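Local structure of alpha-glucosidase (Bacteroides thetaiotaomicron, 5XFM) at residues A135-K140 and F252-A257; V315-F320 and A530-N535; D332-T337 and I371-V376. The protein probably hydrolyses beta-L-arabinopyranosides and alpha-galactosides as a bifunctional, calcium-containing enzyme of glycoside hydrolase family 97. The protein carries 1 engineered substitution. One frame throughout, in Å; residues are numbered along the deposited sequence.

From the N terminus, contact 1 comes first. It brings 252-257 back to 135-140 and closes a loop of 111 residues within the N-terminal family 97 region, joining strand 136-147 to strand 251-253. The chain then enters the TIM-barrel region, where contact 2 opens at helix 311-324. Contact 3 opens and closes before contact 2 is complete, so the two nest. It joins the segments that follow strands 328-331 and 357-363. Contact 2 closes last, when the loop after strand 526-528 returns to helix 311-324. Contacts 2 and 3 do not touch; their nearest atoms are about 9 Å apart. The centres of contacts 1 and 2 are about 51 Å apart, on opposite sides of the chain's centre.

Contact 1: A135-K140 and F252-A257; sequences ASVTVK and FALPGA
Val137 CG1 (chi1 63°) and Phe252 CG (chi1 47°) both sit between the backbone N and the carbonyl carbon. The two side chains lie side by side and point the same way. Val137 CG1 stands over one face of the phenyl ring, 3.7 Å from the centroid, in a CH-pi contact shifted toward the rim at Phe252 CE2. Val139 CG2 reaches Phe252 CE1 at 3.8 Å. Leu254 adds its CD2 to Val137 CG1 at 3.7 Å. Leu128 of strand 121-128 touches Val137, Phe252 and Leu254.

Three hydrogen bonds join the backbones. Val137 and Phe252 form an antiparallel hydrogen-bonded pair, with Val137 N to Phe252 O and Phe252 N to Val137 O both 2.9 Å. Ser136 and Ala253 make the next pair, non-hydrogen-bonded, with side chains on the other face of the sheet. Beyond it, Leu254 N gives a nearly straight bond to Ala135 O at 2.7 Å (173°), from above the carbonyl plane. The turn into strand 256-266 of the other sheet holds a cis peptide before Pro255. This antiparallel pairing of strands 136-147 and 251-253 is consistent with a galactose mutarotase-like beta-sandwich in the N-terminal domain.

Contact 2: V315-F320 and A530-N535; sequences VRYIDF and ALAPNN
Phe320 and Tyr317 meet Pro533 with their ring faces. Pro533 CA lies over the centre of the Phe320 ring, 3.8 Å from the centroid and 11° off the normal, a CH-pi contact. On the same face, the carbonyl carbon of Ala532 sits nearer the rim, 3.5 Å from Phe320 CE2. Leu531 CB comes to the edge of this ring, in its plane, 3.7 Å from Phe320 CE2. The Tyr317 ring takes Pro533 over one face, with Pro533 CD 3.4 Å from Tyr317 CZ. Leu531 O lies at the edge of the tyrosine ring, close to its plane. Each aromatic side chain crosses the proline at about a right angle. Tyr317 meets CD and CG of the pyrrolidine, and Phe320 mainly CA.

Phe320 CB already points toward the loop, and CG is anti to the backbone N (chi1 -178°). In the TIM barrel, helix 311-324 comes after strand 295-299. It packs here against the loop that comes after strand 526-528, the neighbouring strand of the parallel sheet. Trp304 of helix 300-304 packs on the same group: edge-to-face with Tyr317, and against Ala532 and Pro533.

The polar link runs through water. Tyr317 OH donates to a water at 2.9 Å, and that water donates to Leu531 O at 2.8 Å. Tyr317 OH also presses on Ala532 CB at 3.3 Å. The loop keeps its own shape through a type I turn from Ala532 to Asn535. Asn535 OD1 receives Ala532 N at 2.9 Å, with the donor above the amide plane. Asn535 N bonds back to Ala532 O, so the first and last residues of the turn are tied twice. Asn535 ND2 is held by Asn495 and Asp538.

Contact 3: D332-T337 and I371-V376; sequences DNWWDT and IEQGPV
Asp336 reaches over Pro375 from its first side-chain atom on. Its CB lies 3.7 Å from Pro375 CB. Its CG sits between the backbone N and the carbonyl carbon (chi1 67°) and rests 3.4 Å from Pro375 CA. OD1 then lies against the Gly374-Pro375 peptide bond, which is cis, 3.0 Å from Gly374 C. Pro375 N is equally near but has no hydrogen to offer. OD2 passes Pro375 CA and CB and receives a hydrogen bond from a water. The same water is a weak, long acceptor for Val376 N.

Pro375 also meets Trp335. Pro375 CD approaches Trp335 NE1 to 3.3 Å, while NE1 gives its hydrogen bond to Trp361 O in strand 357-363. The proline meets the indole through CD and CG, and the carboxylate through N, CA and CB.

Trp334 covers the loop at Gln373. Gln373 CA stands over one face of the six-membered ring, 3.7 Å from its centroid, as a CH-pi contact. Gln373 CB lies by CE2 and CZ2 of Trp334. On its backbone, Trp334 N donates to Gly374 O at 2.9 Å with a bent angle of 144°. Trp334 sits at the third position of a type II turn from Asp332 to Trp335, with positive phi (78°), and is the N-cap of helix 335-338. Arg338 makes a cation-pi contact with its indole.

The two segments follow neighbouring parallel strands, 328-331 and 357-363. The Gln373 side chain lies about 8 Å from the bound calcium ion. Such meeting of loops after successive strands is typical of the C-terminal end of a TIM barrel, where glycoside hydrolases of this fold have their active site.

Contact 1: A135-K140 and F252-A257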
# COMPACT_ATOMS: atom_id res chain seq x y z
N ALA A 135 12.09 -4.94 32.49
CA ALA A 135 12.15 -5.92 31.40
C ALA A 135 11.09 -5.62 30.34
O ALA A 135 11.02 -6.29 29.31
CB ALA A 135 11.98 -7.33 31.94
N SER A 136 10.29 -4.59 30.57
CA SER A 136 9.27 -4.22 29.60
C SER A 136 8.96 -2.74 29.67
O SER A 136 9.22 -2.08 30.67
CB SER A 136 8.00 -5.04 29.81
OG SER A 136 7.48 -4.87 31.12
N VAL A 137 8.36 -2.24 28.60
CA VAL A 137 8.14 -0.81 28.48
C VAL A 137 6.80 -0.52 27.81
O VAL A 137 6.31 -1.28 26.98
CB VAL A 137 9.28 -0.15 27.68
CG1 VAL A 137 9.32 -0.67 26.25
CG2 VAL A 137 9.14 1.34 27.67
N THR A 138 6.20 0.59 28.23
CA THR A 138 5.06 1.18 27.53
C THR A 138 5.48 2.55 27.02
O THR A 138 5.81 3.43 27.80
CB THR A 138 3.84 1.32 28.45
OG1 THR A 138 3.47 0.04 28.97
CG2 THR A 138 2.67 1.92 27.69
N VAL A 139 5.46 2.73 25.70
CA VAL A 139 5.78 4.04 25.13
C VAL A 139 4.53 4.91 25.13
O VAL A 139 3.60 4.67 24.36
CB VAL A 139 6.34 3.93 23.70
CG1 VAL A 139 6.58 5.32 23.12
CG2 VAL A 139 7.62 3.11 23.68
N LYS A 140 4.51 5.90 26.02
CA LYS A 140 3.35 6.76 26.18
C LYS A 140 3.15 7.63 24.94
O LYS A 140 2.01 7.90 24.55
CB LYS A 140 3.50 7.66 27.41
CG LYS A 140 3.62 6.94 28.74
CD LYS A 140 3.70 7.94 29.90
CE LYS A 140 4.05 7.24 31.21
NZ LYS A 140 3.00 6.30 31.67
N PHE A 252 6.10 -3.30 24.88
CA PHE A 252 6.91 -4.43 24.43
C PHE A 252 8.02 -4.81 25.40
O PHE A 252 8.25 -4.13 26.40
CB PHE A 252 7.49 -4.16 23.03
CG PHE A 252 8.12 -2.80 22.89
CD1 PHE A 252 7.35 -1.71 22.51
CD2 PHE A 252 9.47 -2.63 23.12
CE1 PHE A 252 7.93 -0.46 22.36
CE2 PHE A 252 10.06 -1.38 22.98
CZ PHE A 252 9.28 -0.30 22.60
N ALA A 253 8.69 -5.93 25.11
CA ALA A 253 9.76 -6.44 25.95
C ALA A 253 11.07 -5.66 25.77
O ALA A 253 11.36 -5.16 24.68
CB ALA A 253 9.99 -7.91 25.65
N LEU A 254 11.86 -5.57 26.83
CA LEU A 254 13.20 -5.01 26.75
C LEU A 254 14.23 -6.13 26.75
O LEU A 254 14.09 -7.08 27.53
CB LEU A 254 13.49 -4.04 27.90
CG LEU A 254 12.62 -2.80 28.03
CD1 LEU A 254 12.99 -2.06 29.30
CD2 LEU A 254 12.74 -1.91 26.81
N PRO A 255 15.27 -6.04 25.90
CA PRO A 255 15.49 -4.95 24.94
C PRO A 255 14.54 -5.01 23.74
O PRO A 255 14.23 -6.10 23.26
CB PRO A 255 16.95 -5.16 24.51
CG PRO A 255 17.18 -6.62 24.70
CD PRO A 255 16.39 -7.00 25.92
N GLY A 256 14.09 -3.84 23.28
CA GLY A 256 13.16 -3.76 22.17
C GLY A 256 13.39 -2.55 21.27
O GLY A 256 14.39 -1.84 21.40
N ALA A 257 12.46 -2.32 20.34
CA ALA A 257 12.59 -1.23 19.38
C ALA A 257 11.24 -0.72 18.87
O ALA A 257 10.21 -1.39 19.00
CB ALA A 257 13.46 -1.68 18.20

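Contact 2: V315-F320 and A530-N535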
# COMPACT_ATOMS: atom_id res chain seq x y z
N VAL A 315 -21.51 -20.27 -9.72
CA VAL A 315 -21.20 -21.21 -10.80
C VAL A 315 -20.87 -20.42 -12.06
O VAL A 315 -19.91 -20.72 -12.77
CB VAL A 315 -22.37 -22.17 -11.09
CG1 VAL A 315 -22.15 -22.90 -12.42
CG2 VAL A 315 -22.53 -23.18 -9.96
N ARG A 316 -21.67 -19.40 -12.33
CA ARG A 316 -21.44 -18.52 -13.47
C ARG A 316 -20.06 -17.89 -13.45
O ARG A 316 -19.36 -17.89 -14.46
CB ARG A 316 -22.52 -17.43 -13.51
CG ARG A 316 -23.78 -17.86 -14.24
CD ARG A 316 -24.87 -16.80 -14.19
NE ARG A 316 -26.09 -17.28 -14.83
CZ ARG A 316 -27.18 -17.65 -14.16
NH1 ARG A 316 -27.19 -17.58 -12.83
NH2 ARG A 316 -28.25 -18.08 -14.81
N TYR A 317 -19.65 -17.35 -12.30
CA TYR A 317 -18.35 -16.68 -12.22
C TYR A 317 -17.17 -17.65 -12.18
O TYR A 317 -16.07 -17.31 -12.60
CB TYR A 317 -18.33 -15.74 -11.01
CG TYR A 317 -18.71 -14.34 -11.39
CD1 TYR A 317 -20.04 -14.02 -11.63
CD2 TYR A 317 -17.76 -13.33 -11.52
CE1 TYR A 317 -20.42 -12.75 -11.99
CE2 TYR A 317 -18.13 -12.05 -11.89
CZ TYR A 317 -19.47 -11.76 -12.12
OH TYR A 317 -19.87 -10.50 -12.48
N ILE A 318 -17.41 -18.85 -11.67
CA ILE A 318 -16.43 -19.92 -11.75
C ILE A 318 -16.19 -20.31 -13.21
O ILE A 318 -15.05 -20.46 -13.65
CB ILE A 318 -16.89 -21.14 -10.92
CG1 ILE A 318 -16.71 -20.86 -9.43
CG2 ILE A 318 -16.11 -22.39 -11.32
CD1 ILE A 318 -17.39 -21.87 -8.53
N ASP A 319 -17.29 -20.45 -13.95
CA ASP A 319 -17.23 -20.72 -15.38
C ASP A 319 -16.51 -19.61 -16.13
O ASP A 319 -15.73 -19.87 -17.04
CB ASP A 319 -18.65 -20.88 -15.96
CG ASP A 319 -19.28 -22.21 -15.60
OD1 ASP A 319 -18.56 -23.14 -15.18
OD2 ASP A 319 -20.52 -22.33 -15.75
N PHE A 320 -16.79 -18.37 -15.74
CA PHE A 320 -16.18 -17.20 -16.35
C PHE A 320 -14.67 -17.21 -16.08
O PHE A 320 -13.88 -16.92 -16.97
CB PHE A 320 -16.83 -15.91 -15.83
CG PHE A 320 -16.28 -14.66 -16.44
CD1 PHE A 320 -16.11 -14.55 -17.81
CD2 PHE A 320 -15.94 -13.57 -15.65
CE1 PHE A 320 -15.60 -13.39 -18.37
CE2 PHE A 320 -15.43 -12.41 -16.21
CZ PHE A 320 -15.26 -12.32 -17.58
N ALA A 530 -12.62 -6.29 -11.79
CA ALA A 530 -14.06 -6.09 -11.83
C ALA A 530 -14.68 -6.47 -13.18
O ALA A 530 -15.56 -5.77 -13.68
CB ALA A 530 -14.37 -4.64 -11.50
N LEU A 531 -14.24 -7.58 -13.75
CA LEU A 531 -14.84 -8.08 -14.97
C LEU A 531 -16.16 -8.79 -14.66
O LEU A 531 -16.45 -9.12 -13.51
CB LEU A 531 -13.89 -9.03 -15.70
CG LEU A 531 -12.58 -8.43 -16.19
CD1 LEU A 531 -11.74 -9.48 -16.90
CD2 LEU A 531 -12.84 -7.25 -17.09
N ALA A 532 -16.96 -9.02 -15.70
CA ALA A 532 -18.20 -9.78 -15.57
C ALA A 532 -18.42 -10.62 -16.83
O ALA A 532 -17.92 -10.27 -17.90
CB ALA A 532 -19.36 -8.86 -15.31
N PRO A 533 -19.16 -11.74 -16.72
CA PRO A 533 -19.35 -12.64 -17.87
C PRO A 533 -19.84 -11.95 -19.15
O PRO A 533 -19.36 -12.26 -20.25
CB PRO A 533 -20.39 -13.64 -17.36
CG PRO A 533 -20.27 -13.62 -15.89
CD PRO A 533 -19.75 -12.27 -15.48
N ASN A 534 -20.77 -11.01 -19.00
CA ASN A 534 -21.30 -10.26 -20.13
C ASN A 534 -20.23 -9.52 -20.92
O ASN A 534 -20.45 -9.16 -22.08
CB ASN A 534 -22.37 -9.29 -19.65
CG ASN A 534 -21.87 -8.35 -18.58
OD1 ASN A 534 -21.75 -8.73 -17.42
ND2 ASN A 534 -21.59 -7.11 -18.96
N ASN A 535 -19.07 -9.28 -20.31
CA ASN A 535 -17.98 -8.60 -20.99
C ASN A 535 -17.43 -9.41 -22.16
O ASN A 535 -16.83 -8.86 -23.08
CB ASN A 535 -16.84 -8.26 -20.02
CG ASN A 535 -17.25 -7.25 -18.97
OD1 ASN A 535 -16.61 -7.13 -17.93
ND2 ASN A 535 -18.35 -6.54 -19.22
O HOH W 1 -18.21 -8.38 -11.49

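Contact 3: D332-T337 and I371-V376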
# COMPACT_ATOMS: atom_id res chain seq x y z
N ASP A 332 -17.81 -13.53 -2.10
CA ASP A 332 -17.78 -12.41 -1.15
C ASP A 332 -18.75 -12.61 0.01
O ASP A 332 -19.19 -13.73 0.27
CB ASP A 332 -18.08 -11.10 -1.89
CG ASP A 332 -17.25 -9.93 -1.38
OD1 ASP A 332 -17.55 -9.37 -0.29
OD2 ASP A 332 -16.30 -9.55 -2.08
N ASN A 333 -19.08 -11.53 0.72
CA ASN A 333 -19.90 -11.60 1.94
C ASN A 333 -21.27 -12.27 1.76
O ASN A 333 -21.78 -12.36 0.65
CB ASN A 333 -20.12 -10.19 2.49
CG ASN A 333 -20.77 -9.25 1.48
OD1 ASN A 333 -21.33 -9.67 0.48
ND2 ASN A 333 -20.69 -7.96 1.76
N TRP A 334 -21.83 -12.74 2.88
CA TRP A 334 -23.11 -13.46 3.02
C TRP A 334 -23.10 -14.94 2.61
O TRP A 334 -24.12 -15.61 2.75
CB TRP A 334 -24.24 -12.77 2.23
CG TRP A 334 -24.56 -11.38 2.66
CD1 TRP A 334 -24.37 -10.24 1.94
CD2 TRP A 334 -25.10 -10.98 3.92
NE1 TRP A 334 -24.78 -9.15 2.66
CE2 TRP A 334 -25.23 -9.57 3.88
CE3 TRP A 334 -25.50 -11.66 5.07
CZ2 TRP A 334 -25.74 -8.84 4.96
CZ3 TRP A 334 -26.00 -10.93 6.14
CH2 TRP A 334 -26.11 -9.53 6.07
N TRP A 335 -21.97 -15.46 2.12
CA TRP A 335 -21.98 -16.81 1.56
C TRP A 335 -22.31 -17.90 2.58
O TRP A 335 -22.92 -18.92 2.24
CB TRP A 335 -20.65 -17.14 0.88
CG TRP A 335 -19.46 -17.27 1.79
CD1 TRP A 335 -18.51 -16.32 2.04
CD2 TRP A 335 -19.08 -18.43 2.55
NE1 TRP A 335 -17.57 -16.82 2.92
CE2 TRP A 335 -17.89 -18.11 3.24
CE3 TRP A 335 -19.62 -19.71 2.71
CZ2 TRP A 335 -17.25 -19.01 4.08
CZ3 TRP A 335 -18.98 -20.60 3.55
CH2 TRP A 335 -17.81 -20.25 4.23
N ASP A 336 -21.92 -17.70 3.83
CA ASP A 336 -22.13 -18.73 4.84
C ASP A 336 -23.60 -18.92 5.17
O ASP A 336 -24.02 -19.97 5.63
CB ASP A 336 -21.37 -18.40 6.12
CG ASP A 336 -21.93 -17.19 6.82
OD1 ASP A 336 -22.08 -16.15 6.14
OD2 ASP A 336 -22.27 -17.27 8.01
N THR A 337 -24.38 -17.87 4.93
CA THR A 337 -25.79 -17.88 5.28
C THR A 337 -26.71 -18.06 4.07
O THR A 337 -27.85 -18.53 4.21
CB THR A 337 -26.15 -16.58 6.04
OG1 THR A 337 -27.29 -16.80 6.87
CG2 THR A 337 -26.42 -15.43 5.09
N ILE A 371 -21.16 -5.07 12.21
CA ILE A 371 -21.22 -5.85 10.99
C ILE A 371 -22.08 -7.12 11.16
O ILE A 371 -21.90 -7.87 12.13
CB ILE A 371 -19.80 -6.24 10.53
CG1 ILE A 371 -19.07 -4.99 10.01
CG2 ILE A 371 -19.84 -7.32 9.46
CD1 ILE A 371 -19.73 -4.36 8.79
N GLU A 372 -23.01 -7.33 10.23
CA GLU A 372 -23.83 -8.55 10.22
C GLU A 372 -23.41 -9.49 9.11
O GLU A 372 -23.53 -10.70 9.23
CB GLU A 372 -25.31 -8.24 10.12
CG GLU A 372 -25.91 -7.85 11.47
CD GLU A 372 -27.38 -7.49 11.42
OE1 GLU A 372 -28.17 -8.11 12.17
OE2 GLU A 372 -27.75 -6.57 10.66
N GLN A 373 -22.96 -8.91 8.00
CA GLN A 373 -22.49 -9.71 6.87
C GLN A 373 -21.46 -10.82 7.23
O GLN A 373 -20.42 -10.59 7.85
CB GLN A 373 -22.00 -8.78 5.76
CG GLN A 373 -21.95 -7.29 6.05
CD GLN A 373 -21.17 -6.63 4.94
OE1 GLN A 373 -21.33 -6.94 3.74
NE2 GLN A 373 -20.44 -5.61 5.31
N GLY A 374 -21.77 -12.05 6.83
CA GLY A 374 -21.06 -13.19 7.35
C GLY A 374 -20.18 -13.85 6.31
O GLY A 374 -20.20 -13.48 5.15
N PRO A 375 -19.40 -14.85 6.75
CA PRO A 375 -19.44 -15.30 8.15
C PRO A 375 -18.72 -14.35 9.13
O PRO A 375 -17.61 -13.89 8.83
CB PRO A 375 -18.74 -16.66 8.10
CG PRO A 375 -17.87 -16.60 6.90
CD PRO A 375 -18.51 -15.68 5.92
N VAL A 376 -19.35 -14.09 10.27
CA VAL A 376 -18.76 -13.31 11.35
C VAL A 376 -18.32 -14.27 12.46
O VAL A 376 -18.80 -15.40 12.54
CB VAL A 376 -19.73 -12.25 11.94
CG1 VAL A 376 -19.93 -11.08 10.98
CG2 VAL A 376 -21.07 -12.89 12.32
O HOH W 2 -22.54 -15.46 9.81